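Local coordinates for FERM, RhoGEF and pleckstrin domain protein 2 (Danio rerio, PDB 6D21) that probably acts as a guanine nucleotide exchange factor that activates RAC1 in semaphorin and integrin signalling, the part here being its membrane-targeting FERM domain, at residues A24-L30 and L59-I65; E16-L20 and D32-R36; A121-H126 and L163-H167; F225-R231 and I242-P246. One frame throughout, in Å; residues are numbered along the deposited sequence.

How the contacts relate
The contacts sample all three lobes of this FERM domain in chain order. In the ubiquitin-like N-terminal lobe, contact 2 closes the short connection from strand 15-21 to helix 26-36, and contact 1 brings the start of that same helix against the loop 59-65. The two cross along the chain and touch in space: Leu20 of contact 2 packs on Leu28 and Leu29 of contact 1, and Tyr18 also meets Leu29. Contact 3 then closes a loop of helices inside the central lobe, about 39 Å from contact 1 between centres. Contact 4 joins neighbouring strands of the PH-like C-terminal lobe, about 41 Å from contact 3 between centres.

Contact 1 of 4, residues A24-L30 and L59-I65; sequences ADGQLLL and LDPSKLI
Leu29 (chi1 t, chi2 p) supplies the apolar centre: its CD2 lies 3.9 Å from Leu59 CD2, and its CB 3.9 Å from Ile65 CD1. Next on the helix, Leu30 CD1 rests 3.7 Å from Pro61 CB. Gly26, in the first turn of the helix, lets the backbones close in, with CA 3.7 Å from Pro61 CA; a CB would clash with Asp60 O. Outward, the main chains join through Ile65 N to Ala24 O (3.1 Å), Gln27 N to Pro61 O (2.9 Å) and a weak bond from Gly26 N to Lys63 O (2.9 Å), with Asp25 bridged to Leu64. Asp25 (chi1 p) is the N-cap, its OD1 accepting from Leu28 N at a very short 2.4 Å. A type I turn, Asp60 to Lys63, holds an Asx turn, Ser62 N to Asp60 OD1 (3.0 Å). In this ubiquitin-like lobe, the loop docks on the helix's N terminus, while Leu29 and Leu59 continue into the core against Leu47 of strand 45-50 and Phe77 of strand 76-81.

Contact 2 of 4, residues E16-L20 and D32-R36; sequences EFYEL and DVFRR
Helix 26-36 packs across the sheet of the ubiquitin-like lobe, the beta-grasp arrangement, and here its last turn meets the edge strand 15-21. The segment axes approach to 10.1 Å, with 131° between their N-to-C directions, and the closest CA pair is Tyr18 and Asp32 at 7.6 Å. Tyr18 (chi1 m, chi2 83°) points its CB toward the helix and is sandwiched. Val33 CG2 makes a CH-pi contact with one ring face, 4.0 Å from the centroid, while the guanidinium of Arg36 lies flat on the opposite face, centres 4.2 Å apart and planes at 17°. Asp32 O sits near the ring plane, 3.6 Å from Tyr18 CE2. Arg36 reaches back to the strand with chi1 t, chi2 p and chi3 p. Asp32 adds a smaller patch, its OD2 3.9 Å from Leu20 CG, while its OD1 forms a salt bridge with Arg35 NH2 (2.8 Å). Inward, Tyr18 and Leu20 both pack on Leu29, linking the strand to the hydrophobic core. At the outer edge, Arg36 NH1 donates to Glu16 OE2 at 3.0 Å, a salt bridge, and to Phe17 O at 3.1 Å.

Contact 3 of 4, residues A121-H126 and L163-H167; sequences ALLASH and LHRRH
Apolar packing is led by Leu163 (chi1 m, chi2 t), whose CD1 lies 4.1 Å from Ala121 CB, 4.0 Å from Leu122 CB and 3.7 Å from Leu122 CA. Segment 121-126 is helical; 163-167 begins in helix 157-164, with His167 N bonded to His164 O (3.2 Å). The backbones come close at Ser125 and His164, CA to CA 4.8 Å, as a small serine with CB toward the partner permits. In the all-helical central lobe of the FERM domain, this joins helix 117-132 to residues 163-167. Two hydrogen bonds run through Ser125 (chi1 p): its OG donates to Leu122 O (2.8 Å) and accepts from His167 NE2 (2.7 Å). The aromatic contribution is an offset stack of the His126 and His167 rings, centroids 3.8 Å apart and planes at 14°. His126 also packs on Ile182 of helix 172-183. His164 directs its polar atoms elsewhere, ND1 to Asp140 and NE2 to Gly133 O.

Contact 4 of 4, residues F225-R231 and I242-P246; sequences FNWSKIR and IKLHP
Ile230 and Leu244 form an antiparallel non-hydrogen-bonded pair, CA to CA 4.6 Å, in the hairpin of strands 230-236 and 239-244 in the PH-like lobe. The pair is flanked by two backbone hydrogen bonds, His245 N to Lys229 O (3.0 Å) and Arg231 N to Lys243 O (2.8 Å), and Leu244 CA makes a CA-H...O contact with Lys229 O at 3.4 Å. Strand 220-226 ends and residues 227-229 make a 3-10 turn, with Lys229 N on Asn226 O and Ile230 N on Trp227 O, which carries the chain from one outermost strand of the sheet to the other. Phe225 (chi1 m) comes from that first strand to touch the hairpin: its CD1 is 4.0 Å from Leu244 CD2 and its CD2 4.3 Å from Ile242 CD1. Ile230 CG1 adds looser contacts at 4.4 Å with Ile242 CG2 and Leu244 CD2. Phe225 and Leu244 both reach Leu256 of strand 255-260. On the exposed side, the like charges Arg231 NH2 and Lys243 NZ stand 4.2 Å apart, and Lys243 has a long, weak ion pair with Asp254. The His245 ring receives a CH-pi contact, Arg231 CB lying 3.8 Å from its centroid, 16° off the ring normal.

Contact 1 of 4, residues A24-L30 and L59-I65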
loop_
_atom_site.group_PDB
_atom_site.type_symbol
_atom_site.label_atom_id
_atom_site.label_comp_id
_atom_site.label_asym_id
_atom_site.label_seq_id
_atom_site.Cartn_x
_atom_site.Cartn_y
_atom_site.Cartn_z
ATOM N N ALA A 24 3.246 17.814 19.075
ATOM C CA ALA A 24 2.974 16.410 18.779
ATOM C C ALA A 24 3.959 15.752 17.806
ATOM O O ALA A 24 4.298 16.301 16.760
ATOM C CB ALA A 24 1.554 16.262 18.238
ATOM N N ASP A 25 4.405 14.556 18.165
ATOM C CA ASP A 25 5.172 13.712 17.261
ATOM C C ASP A 25 4.236 13.103 16.216
ATOM O O ASP A 25 3.025 13.321 16.249
ATOM C CB ASP A 25 5.914 12.632 18.061
ATOM C CG ASP A 25 4.975 11.723 18.856
ATOM O OD1 ASP A 25 3.781 11.614 18.515
ATOM O OD2 ASP A 25 5.444 11.127 19.853
ATOM N N GLY A 26 4.782 12.335 15.288
ATOM C CA GLY A 26 3.931 11.623 14.359
ATOM C C GLY A 26 3.182 10.512 15.079
ATOM O O GLY A 26 2.056 10.164 14.709
ATOM N N GLN A 27 3.804 9.969 16.128
ATOM C CA GLN A 27 3.261 8.807 16.832
ATOM C C GLN A 27 1.939 9.132 17.537
ATOM O O GLN A 27 1.039 8.300 17.590
ATOM C CB GLN A 27 4.268 8.282 17.856
ATOM C CG GLN A 27 3.824 6.967 18.518
ATOM C CD GLN A 27 3.570 5.864 17.495
ATOM O OE1 GLN A 27 4.472 5.467 16.761
ATOM N NE2 GLN A 27 2.335 5.376 17.437
ATOM N N LEU A 28 1.842 10.345 18.074
ATOM C CA LEU A 28 0.634 10.810 18.752
ATOM C C LEU A 28 -0.557 10.836 17.789
ATOM O O LEU A 28 -1.645 10.364 18.127
ATOM C CB LEU A 28 0.865 12.198 19.371
ATOM C CG LEU A 28 -0.201 12.797 20.292
ATOM C CD1 LEU A 28 -0.575 11.847 21.427
ATOM C CD2 LEU A 28 0.287 14.119 20.829
ATOM N N LEU A 29 -0.351 11.370 16.586
ATOM C CA LEU A 29 -1.412 11.401 15.589
ATOM C C LEU A 29 -1.824 9.978 15.166
ATOM O O LEU A 29 -3.012 9.683 15.040
ATOM C CB LEU A 29 -0.974 12.208 14.370
ATOM C CG LEU A 29 -1.975 12.279 13.215
ATOM C CD1 LEU A 29 -3.279 12.947 13.679
ATOM C CD2 LEU A 29 -1.364 13.023 12.033
ATOM N N LEU A 30 -0.836 9.114 14.927
ATOM C CA LEU A 30 -1.096 7.707 14.599
ATOM C C LEU A 30 -1.928 7.032 15.671
ATOM O O LEU A 30 -2.905 6.332 15.366
ATOM C CB LEU A 30 0.212 6.929 14.417
ATOM C CG LEU A 30 0.976 6.975 13.089
ATOM C CD1 LEU A 30 2.441 6.645 13.324
ATOM C CD2 LEU A 30 0.388 6.003 12.083
ATOM N N LEU A 59 4.470 9.725 7.002
ATOM C CA LEU A 59 4.703 10.432 8.253
ATOM C C LEU A 59 5.669 9.627 9.130
ATOM O O LEU A 59 5.445 8.449 9.420
ATOM C CB LEU A 59 3.381 10.672 8.985
ATOM C CG LEU A 59 3.387 11.513 10.260
ATOM C CD1 LEU A 59 3.741 12.973 9.985
ATOM C CD2 LEU A 59 2.037 11.419 10.945
ATOM N N ASP A 60 6.746 10.274 9.535
ATOM C CA ASP A 60 7.701 9.713 10.478
ATOM C C ASP A 60 7.170 9.869 11.903
ATOM O O ASP A 60 7.028 10.993 12.401
ATOM C CB ASP A 60 9.052 10.422 10.318
ATOM C CG ASP A 60 10.159 9.817 11.175
ATOM O OD1 ASP A 60 9.882 9.056 12.133
ATOM O OD2 ASP A 60 11.333 10.133 10.883
ATOM N N PRO A 61 6.917 8.745 12.582
ATOM C CA PRO A 61 6.305 8.806 13.917
ATOM C C PRO A 61 7.211 9.390 15.005
ATOM O O PRO A 61 6.722 9.764 16.071
ATOM C CB PRO A 61 5.960 7.336 14.221
ATOM C CG PRO A 61 6.720 6.515 13.239
ATOM C CD PRO A 61 7.061 7.367 12.068
ATOM N N SER A 62 8.507 9.492 14.746
ATOM C CA SER A 62 9.438 9.909 15.797
ATOM C C SER A 62 9.781 11.392 15.725
ATOM O O SER A 62 10.376 11.957 16.652
ATOM C CB SER A 62 10.714 9.068 15.727
ATOM O OG SER A 62 11.213 9.016 14.403
ATOM N N LYS A 63 9.395 12.022 14.623
ATOM C CA LYS A 63 9.625 13.449 14.424
ATOM C C LYS A 63 8.363 14.262 14.720
ATOM O O LYS A 63 7.239 13.753 14.631
ATOM C CB LYS A 63 10.073 13.717 12.990
ATOM C CG LYS A 63 11.450 13.186 12.631
ATOM C CD LYS A 63 11.869 13.739 11.268
ATOM C CE LYS A 63 13.211 13.191 10.801
ATOM N NZ LYS A 63 13.986 12.553 11.900
ATOM N N LEU A 64 8.560 15.529 15.058
ATOM C CA LEU A 64 7.464 16.465 15.218
ATOM C C LEU A 64 6.746 16.622 13.895
ATOM O O LEU A 64 7.385 16.684 12.842
ATOM C CB LEU A 64 7.968 17.826 15.689
ATOM C CG LEU A 64 8.650 17.856 17.051
ATOM C CD1 LEU A 64 8.989 19.283 17.406
ATOM C CD2 LEU A 64 7.751 17.236 18.097
ATOM N N ILE A 65 5.423 16.693 13.949
ATOM C CA ILE A 65 4.640 16.871 12.742
ATOM C C ILE A 65 4.990 18.197 12.082
ATOM O O ILE A 65 5.173 18.241 10.864
ATOM C CB ILE A 65 3.148 16.818 13.034
ATOM C CG1 ILE A 65 2.787 15.452 13.615
ATOM C CG2 ILE A 65 2.352 17.099 11.764
ATOM C CD1 ILE A 65 1.350 15.340 14.037
#

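Contact 2 of 4, residues E16-L20 and D32-R36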
loop_
_atom_site.group_PDB
_atom_site.type_symbol
_atom_site.label_atom_id
_atom_site.label_comp_id
_atom_site.label_asym_id
_atom_site.label_seq_id
_atom_site.Cartn_x
_atom_site.Cartn_y
_atom_site.Cartn_z
ATOM N N GLU A 16 -11.806 12.593 8.923
ATOM C CA GLU A 16 -12.043 13.067 10.277
ATOM C C GLU A 16 -10.989 14.085 10.706
ATOM O O GLU A 16 -9.897 14.143 10.133
ATOM C CB GLU A 16 -12.061 11.901 11.258
ATOM C CG GLU A 16 -13.215 10.948 11.041
ATOM C CD GLU A 16 -13.875 10.549 12.337
ATOM O OE1 GLU A 16 -14.844 9.762 12.297
ATOM O OE2 GLU A 16 -13.421 11.028 13.399
ATOM N N PHE A 17 -11.325 14.878 11.722
ATOM C CA PHE A 17 -10.424 15.904 12.230
ATOM C C PHE A 17 -9.905 15.574 13.620
ATOM O O PHE A 17 -10.638 15.088 14.477
ATOM C CB PHE A 17 -11.114 17.271 12.224
ATOM C CG PHE A 17 -11.228 17.856 10.858
ATOM C CD1 PHE A 17 -12.209 17.415 9.980
ATOM C CD2 PHE A 17 -10.319 18.803 10.423
ATOM C CE1 PHE A 17 -12.304 17.938 8.704
ATOM C CE2 PHE A 17 -10.407 19.324 9.156
ATOM C CZ PHE A 17 -11.403 18.892 8.291
ATOM N N TYR A 18 -8.616 15.830 13.813
ATOM C CA TYR A 18 -7.918 15.478 15.035
ATOM C C TYR A 18 -7.293 16.694 15.660
ATOM O O TYR A 18 -6.537 17.408 15.006
ATOM C CB TYR A 18 -6.842 14.432 14.745
ATOM C CG TYR A 18 -7.429 13.141 14.272
ATOM C CD1 TYR A 18 -7.776 12.966 12.944
ATOM C CD2 TYR A 18 -7.661 12.099 15.164
ATOM C CE1 TYR A 18 -8.331 11.793 12.513
ATOM C CE2 TYR A 18 -8.215 10.930 14.751
ATOM C CZ TYR A 18 -8.544 10.774 13.421
ATOM O OH TYR A 18 -9.090 9.597 12.993
ATOM N N GLU A 19 -7.601 16.925 16.932
ATOM C CA GLU A 19 -7.000 18.032 17.649
ATOM C C GLU A 19 -5.814 17.549 18.471
ATOM O O GLU A 19 -5.932 16.634 19.283
ATOM C CB GLU A 19 -8.044 18.724 18.523
ATOM C CG GLU A 19 -9.359 18.938 17.787
ATOM C CD GLU A 19 -9.978 20.279 18.075
ATOM O OE1 GLU A 19 -10.971 20.343 18.835
ATOM O OE2 GLU A 19 -9.467 21.273 17.524
ATOM N N LEU A 20 -4.664 18.168 18.220
ATOM C CA LEU A 20 -3.397 17.775 18.821
ATOM C C LEU A 20 -2.623 19.005 19.223
ATOM O O LEU A 20 -2.795 20.064 18.629
ATOM C CB LEU A 20 -2.553 16.949 17.850
ATOM C CG LEU A 20 -2.863 15.475 17.631
ATOM C CD1 LEU A 20 -3.934 15.316 16.580
ATOM C CD2 LEU A 20 -1.599 14.729 17.229
ATOM N N ASP A 32 -3.876 8.440 17.986
ATOM C CA ASP A 32 -5.209 9.022 18.029
ATOM C C ASP A 32 -6.085 8.513 16.881
ATOM O O ASP A 32 -7.282 8.291 17.065
ATOM C CB ASP A 32 -5.132 10.552 17.998
ATOM C CG ASP A 32 -4.621 11.137 19.301
ATOM O OD1 ASP A 32 -4.503 10.381 20.296
ATOM O OD2 ASP A 32 -4.342 12.355 19.337
ATOM N N VAL A 33 -5.496 8.330 15.700
ATOM C CA VAL A 33 -6.250 7.788 14.570
ATOM C C VAL A 33 -6.654 6.338 14.860
ATOM O O VAL A 33 -7.823 5.965 14.690
ATOM C CB VAL A 33 -5.448 7.848 13.229
ATOM C CG1 VAL A 33 -6.132 7.014 12.152
ATOM C CG2 VAL A 33 -5.270 9.311 12.752
ATOM N N PHE A 34 -5.692 5.524 15.277
ATOM C CA PHE A 34 -5.971 4.128 15.644
ATOM C C PHE A 34 -7.067 4.036 16.738
ATOM O O PHE A 34 -7.955 3.183 16.672
ATOM C CB PHE A 34 -4.681 3.413 16.111
ATOM C CG PHE A 34 -3.592 3.352 15.054
ATOM C CD1 PHE A 34 -3.912 3.370 13.701
ATOM C CD2 PHE A 34 -2.253 3.294 15.417
ATOM C CE1 PHE A 34 -2.907 3.327 12.713
ATOM C CE2 PHE A 34 -1.250 3.246 14.446
ATOM C CZ PHE A 34 -1.572 3.269 13.095
ATOM N N ARG A 35 -7.027 4.924 17.726
ATOM C CA ARG A 35 -8.067 4.927 18.760
ATOM C C ARG A 35 -9.426 5.358 18.215
ATOM O O ARG A 35 -10.452 4.758 18.526
ATOM C CB ARG A 35 -7.681 5.836 19.919
ATOM C CG ARG A 35 -8.748 5.915 21.022
ATOM C CD ARG A 35 -8.322 6.854 22.143
ATOM N NE ARG A 35 -6.890 6.711 22.384
ATOM C CZ ARG A 35 -5.989 7.658 22.156
ATOM N NH1 ARG A 35 -4.707 7.416 22.389
ATOM N NH2 ARG A 35 -6.371 8.845 21.701
ATOM N N ARG A 36 -9.432 6.402 17.399
ATOM C CA ARG A 36 -10.679 6.924 16.858
ATOM C C ARG A 36 -11.441 5.828 16.096
ATOM O O ARG A 36 -12.639 5.643 16.309
ATOM C CB ARG A 36 -10.396 8.139 15.962
ATOM C CG ARG A 36 -11.621 8.805 15.308
ATOM C CD ARG A 36 -12.392 9.689 16.261
ATOM N NE ARG A 36 -11.531 10.614 17.003
ATOM C CZ ARG A 36 -11.204 11.842 16.602
ATOM N NH1 ARG A 36 -11.654 12.320 15.445
ATOM N NH2 ARG A 36 -10.416 12.592 17.359
HETATM O O HOH W 1 -9.726 15.507 18.128
#

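Contact 3 of 4, residues A121-H126 and L163-H167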
loop_
_atom_site.group_PDB
_atom_site.type_symbol
_atom_site.label_atom_id
_atom_site.label_comp_id
_atom_site.label_asym_id
_atom_site.label_seq_id
_atom_site.Cartn_x
_atom_site.Cartn_y
_atom_site.Cartn_z
ATOM N N ALA A 121 -11.961 -7.102 -13.074
ATOM C CA ALA A 121 -13.419 -7.218 -13.074
ATOM C C ALA A 121 -13.908 -8.104 -11.917
ATOM O O ALA A 121 -14.923 -7.820 -11.282
ATOM C CB ALA A 121 -13.899 -7.765 -14.411
ATOM N N LEU A 122 -13.164 -9.168 -11.640
ATOM C CA LEU A 122 -13.517 -10.102 -10.581
ATOM C C LEU A 122 -13.369 -9.453 -9.197
ATOM O O LEU A 122 -14.265 -9.556 -8.362
ATOM C CB LEU A 122 -12.657 -11.350 -10.678
ATOM C CG LEU A 122 -12.849 -12.327 -9.524
ATOM C CD1 LEU A 122 -14.270 -12.881 -9.538
ATOM C CD2 LEU A 122 -11.796 -13.439 -9.596
ATOM N N LEU A 123 -12.254 -8.763 -8.972
ATOM C CA LEU A 123 -12.088 -7.974 -7.753
ATOM C C LEU A 123 -13.217 -6.944 -7.614
ATOM O O LEU A 123 -13.828 -6.807 -6.552
ATOM C CB LEU A 123 -10.718 -7.268 -7.738
ATOM C CG LEU A 123 -9.498 -8.159 -7.507
ATOM C CD1 LEU A 123 -8.207 -7.435 -7.859
ATOM C CD2 LEU A 123 -9.464 -8.634 -6.031
ATOM N N ALA A 124 -13.509 -6.220 -8.689
ATOM C CA ALA A 124 -14.553 -5.205 -8.627
ATOM C C ALA A 124 -15.924 -5.833 -8.307
ATOM O O ALA A 124 -16.732 -5.246 -7.578
ATOM C CB ALA A 124 -14.612 -4.421 -9.944
ATOM N N SER A 125 -16.178 -7.029 -8.845
ATOM C CA SER A 125 -17.474 -7.682 -8.642
ATOM C C SER A 125 -17.677 -8.048 -7.175
ATOM O O SER A 125 -18.784 -7.954 -6.665
ATOM C CB SER A 125 -17.620 -8.924 -9.525
ATOM O OG SER A 125 -16.899 -10.037 -9.023
ATOM N N HIS A 126 -16.614 -8.462 -6.492
ATOM C CA HIS A 126 -16.694 -8.698 -5.046
ATOM C C HIS A 126 -16.818 -7.403 -4.247
ATOM O O HIS A 126 -17.514 -7.345 -3.222
ATOM C CB HIS A 126 -15.477 -9.483 -4.555
ATOM C CG HIS A 126 -15.522 -10.929 -4.915
ATOM N ND1 HIS A 126 -16.465 -11.792 -4.396
ATOM C CD2 HIS A 126 -14.768 -11.659 -5.769
ATOM C CE1 HIS A 126 -16.276 -12.997 -4.903
ATOM N NE2 HIS A 126 -15.255 -12.944 -5.739
ATOM N N LEU A 163 -20.122 -11.123 -13.476
ATOM C CA LEU A 163 -19.471 -11.835 -12.385
ATOM C C LEU A 163 -20.187 -11.625 -11.041
ATOM O O LEU A 163 -20.213 -12.522 -10.198
ATOM C CB LEU A 163 -18.011 -11.403 -12.273
ATOM C CG LEU A 163 -17.118 -11.822 -13.438
ATOM C CD1 LEU A 163 -15.718 -11.237 -13.279
ATOM C CD2 LEU A 163 -17.064 -13.341 -13.526
ATOM N N HIS A 164 -20.761 -10.443 -10.846
ATOM C CA HIS A 164 -21.477 -10.133 -9.609
ATOM C C HIS A 164 -22.720 -11.033 -9.430
ATOM O O HIS A 164 -23.190 -11.234 -8.318
ATOM C CB HIS A 164 -21.870 -8.655 -9.591
ATOM C CG HIS A 164 -22.580 -8.223 -8.346
ATOM N ND1 HIS A 164 -23.405 -7.118 -8.309
ATOM C CD2 HIS A 164 -22.591 -8.741 -7.093
ATOM C CE1 HIS A 164 -23.888 -6.971 -7.087
ATOM N NE2 HIS A 164 -23.410 -7.945 -6.332
ATOM N N ARG A 165 -23.237 -11.587 -10.524
ATOM C CA ARG A 165 -24.379 -12.514 -10.459
ATOM C C ARG A 165 -24.031 -13.800 -9.702
ATOM O O ARG A 165 -24.919 -14.493 -9.208
ATOM C CB ARG A 165 -24.883 -12.869 -11.870
ATOM C CG ARG A 165 -25.540 -11.705 -12.615
ATOM C CD ARG A 165 -26.099 -12.135 -13.966
ATOM N NE ARG A 165 -27.541 -11.908 -14.059
ATOM C CZ ARG A 165 -28.453 -12.874 -14.161
ATOM N NH1 ARG A 165 -28.078 -14.148 -14.183
ATOM N NH2 ARG A 165 -29.743 -12.567 -14.236
ATOM N N ARG A 166 -22.743 -14.122 -9.624
ATOM C CA ARG A 166 -22.293 -15.333 -8.946
ATOM C C ARG A 166 -22.278 -15.213 -7.425
ATOM O O ARG A 166 -22.282 -16.221 -6.729
ATOM C CB ARG A 166 -20.887 -15.712 -9.405
ATOM C CG ARG A 166 -20.689 -15.843 -10.900
ATOM C CD ARG A 166 -19.222 -16.143 -11.171
ATOM N NE ARG A 166 -18.938 -16.419 -12.576
ATOM C CZ ARG A 166 -17.722 -16.690 -13.045
ATOM N NH1 ARG A 166 -16.681 -16.719 -12.219
ATOM N NH2 ARG A 166 -17.543 -16.929 -14.338
ATOM N N HIS A 167 -22.242 -13.990 -6.907
ATOM C CA HIS A 167 -21.922 -13.799 -5.494
ATOM C C HIS A 167 -23.170 -13.644 -4.626
ATOM O O HIS A 167 -23.112 -13.016 -3.568
ATOM C CB HIS A 167 -21.022 -12.570 -5.302
ATOM C CG HIS A 167 -19.850 -12.511 -6.239
ATOM N ND1 HIS A 167 -19.206 -13.633 -6.714
ATOM C CD2 HIS A 167 -19.203 -11.450 -6.779
ATOM C CE1 HIS A 167 -18.215 -13.268 -7.508
ATOM N NE2 HIS A 167 -18.189 -11.949 -7.562
#

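Contact 4 of 4, residues F225-R231 and I242-P246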
loop_
_atom_site.group_PDB
_atom_site.type_symbol
_atom_site.label_atom_id
_atom_site.label_comp_id
_atom_site.label_asym_id
_atom_site.label_seq_id
_atom_site.Cartn_x
_atom_site.Cartn_y
_atom_site.Cartn_z
ATOM N N PHE A 225 15.299 -11.356 -3.810
ATOM C CA PHE A 225 16.349 -11.653 -2.833
ATOM C C PHE A 225 15.750 -11.765 -1.446
ATOM O O PHE A 225 15.377 -10.758 -0.832
ATOM C CB PHE A 225 17.434 -10.575 -2.865
ATOM C CG PHE A 225 17.960 -10.305 -4.245
ATOM C CD1 PHE A 225 18.731 -11.249 -4.900
ATOM C CD2 PHE A 225 17.661 -9.116 -4.900
ATOM C CE1 PHE A 225 19.216 -11.013 -6.186
ATOM C CE2 PHE A 225 18.138 -8.873 -6.186
ATOM C CZ PHE A 225 18.914 -9.826 -6.827
ATOM N N ASN A 226 15.636 -12.997 -0.964
ATOM C CA ASN A 226 15.081 -13.253 0.352
ATOM C C ASN A 226 15.973 -12.663 1.414
ATOM O O ASN A 226 17.172 -12.490 1.187
ATOM C CB ASN A 226 14.912 -14.750 0.591
ATOM C CG ASN A 226 13.997 -15.395 -0.416
ATOM O OD1 ASN A 226 12.831 -15.022 -0.542
ATOM N ND2 ASN A 226 14.527 -16.358 -1.163
ATOM N N TRP A 227 15.392 -12.358 2.570
ATOM C CA TRP A 227 16.175 -11.827 3.681
ATOM C C TRP A 227 17.359 -12.720 4.011
ATOM O O TRP A 227 18.444 -12.225 4.317
ATOM C CB TRP A 227 15.319 -11.659 4.932
ATOM C CG TRP A 227 14.160 -10.745 4.786
ATOM C CD1 TRP A 227 12.848 -11.066 4.965
ATOM C CD2 TRP A 227 14.191 -9.354 4.431
ATOM N NE1 TRP A 227 12.058 -9.962 4.757
ATOM C CE2 TRP A 227 12.856 -8.899 4.423
ATOM C CE3 TRP A 227 15.213 -8.452 4.123
ATOM C CZ2 TRP A 227 12.517 -7.579 4.125
ATOM C CZ3 TRP A 227 14.871 -7.137 3.821
ATOM C CH2 TRP A 227 13.539 -6.715 3.827
ATOM N N SER A 228 17.140 -14.034 3.958
ATOM C CA SER A 228 18.185 -15.005 4.288
ATOM C C SER A 228 19.394 -14.879 3.358
ATOM O O SER A 228 20.522 -15.203 3.745
ATOM C CB SER A 228 17.638 -16.434 4.222
ATOM O OG SER A 228 17.212 -16.737 2.902
ATOM N N LYS A 229 19.152 -14.412 2.133
ATOM C CA LYS A 229 20.219 -14.263 1.147
ATOM C C LYS A 229 20.902 -12.899 1.196
ATOM O O LYS A 229 21.920 -12.694 0.543
ATOM C CB LYS A 229 19.682 -14.510 -0.261
ATOM C CG LYS A 229 19.122 -15.909 -0.454
ATOM C CD LYS A 229 18.580 -16.110 -1.863
ATOM C CE LYS A 229 18.507 -17.595 -2.214
ATOM N NZ LYS A 229 19.571 -18.400 -1.537
ATOM N N ILE A 230 20.342 -11.965 1.958
ATOM C CA ILE A 230 20.908 -10.621 2.031
ATOM C C ILE A 230 21.831 -10.461 3.238
ATOM O O ILE A 230 21.395 -10.594 4.381
ATOM C CB ILE A 230 19.803 -9.545 2.088
ATOM C CG1 ILE A 230 18.970 -9.583 0.803
ATOM C CG2 ILE A 230 20.420 -8.155 2.308
ATOM C CD1 ILE A 230 17.698 -8.760 0.842
ATOM N N ARG A 231 23.104 -10.170 2.971
ATOM C CA ARG A 231 24.074 -9.886 4.026
ATOM C C ARG A 231 23.943 -8.460 4.569
ATOM O O ARG A 231 23.933 -8.254 5.780
ATOM C CB ARG A 231 25.497 -10.107 3.521
ATOM C CG ARG A 231 26.516 -10.184 4.646
ATOM C CD ARG A 231 27.941 -10.247 4.129
ATOM N NE ARG A 231 28.463 -8.919 3.819
ATOM C CZ ARG A 231 28.844 -8.033 4.736
ATOM N NH1 ARG A 231 28.753 -8.325 6.028
ATOM N NH2 ARG A 231 29.311 -6.850 4.358
ATOM N N ILE A 242 23.032 -3.753 -2.608
ATOM C CA ILE A 242 22.595 -5.008 -2.012
ATOM C C ILE A 242 23.750 -5.993 -1.957
ATOM O O ILE A 242 24.172 -6.507 -2.988
ATOM C CB ILE A 242 21.446 -5.657 -2.799
ATOM C CG1 ILE A 242 20.273 -4.702 -2.929
ATOM C CG2 ILE A 242 21.003 -6.957 -2.129
ATOM C CD1 ILE A 242 19.209 -5.228 -3.849
ATOM N N LYS A 243 24.255 -6.257 -0.755
ATOM C CA LYS A 243 25.316 -7.241 -0.577
ATOM C C LYS A 243 24.724 -8.606 -0.231
ATOM O O LYS A 243 24.031 -8.758 0.776
ATOM C CB LYS A 243 26.297 -6.794 0.512
ATOM C CG LYS A 243 26.864 -5.390 0.306
ATOM C CD LYS A 243 28.317 -5.275 0.779
ATOM C CE LYS A 243 29.089 -6.574 0.583
ATOM N NZ LYS A 243 30.553 -6.330 0.405
ATOM N N LEU A 244 25.003 -9.595 -1.072
ATOM C CA LEU A 244 24.467 -10.936 -0.885
ATOM C C LEU A 244 25.461 -11.849 -0.167
ATOM O O LEU A 244 26.673 -11.644 -0.247
ATOM C CB LEU A 244 24.092 -11.551 -2.237
ATOM C CG LEU A 244 23.081 -10.823 -3.126
ATOM C CD1 LEU A 244 22.811 -11.624 -4.386
ATOM C CD2 LEU A 244 21.777 -10.553 -2.389
ATOM N N HIS A 245 24.949 -12.861 0.526
ATOM C CA HIS A 245 25.814 -13.896 1.077
ATOM C C HIS A 245 26.429 -14.696 -0.063
ATOM O O HIS A 245 25.792 -14.902 -1.098
ATOM C CB HIS A 245 25.043 -14.817 2.030
ATOM C CG HIS A 245 24.668 -14.168 3.329
ATOM N ND1 HIS A 245 25.600 -13.809 4.280
ATOM C CD2 HIS A 245 23.461 -13.809 3.830
ATOM C CE1 HIS A 245 24.983 -13.258 5.312
ATOM N NE2 HIS A 245 23.684 -13.248 5.063
ATOM N N PRO A 246 27.685 -15.133 0.116
ATOM C CA PRO A 246 28.396 -15.939 -0.883
ATOM C C PRO A 246 27.650 -17.227 -1.234
ATOM O O PRO A 246 27.062 -17.846 -0.350
ATOM C CB PRO A 246 29.744 -16.243 -0.206
ATOM C CG PRO A 246 29.591 -15.824 1.226
ATOM C CD PRO A 246 28.548 -14.756 1.245
#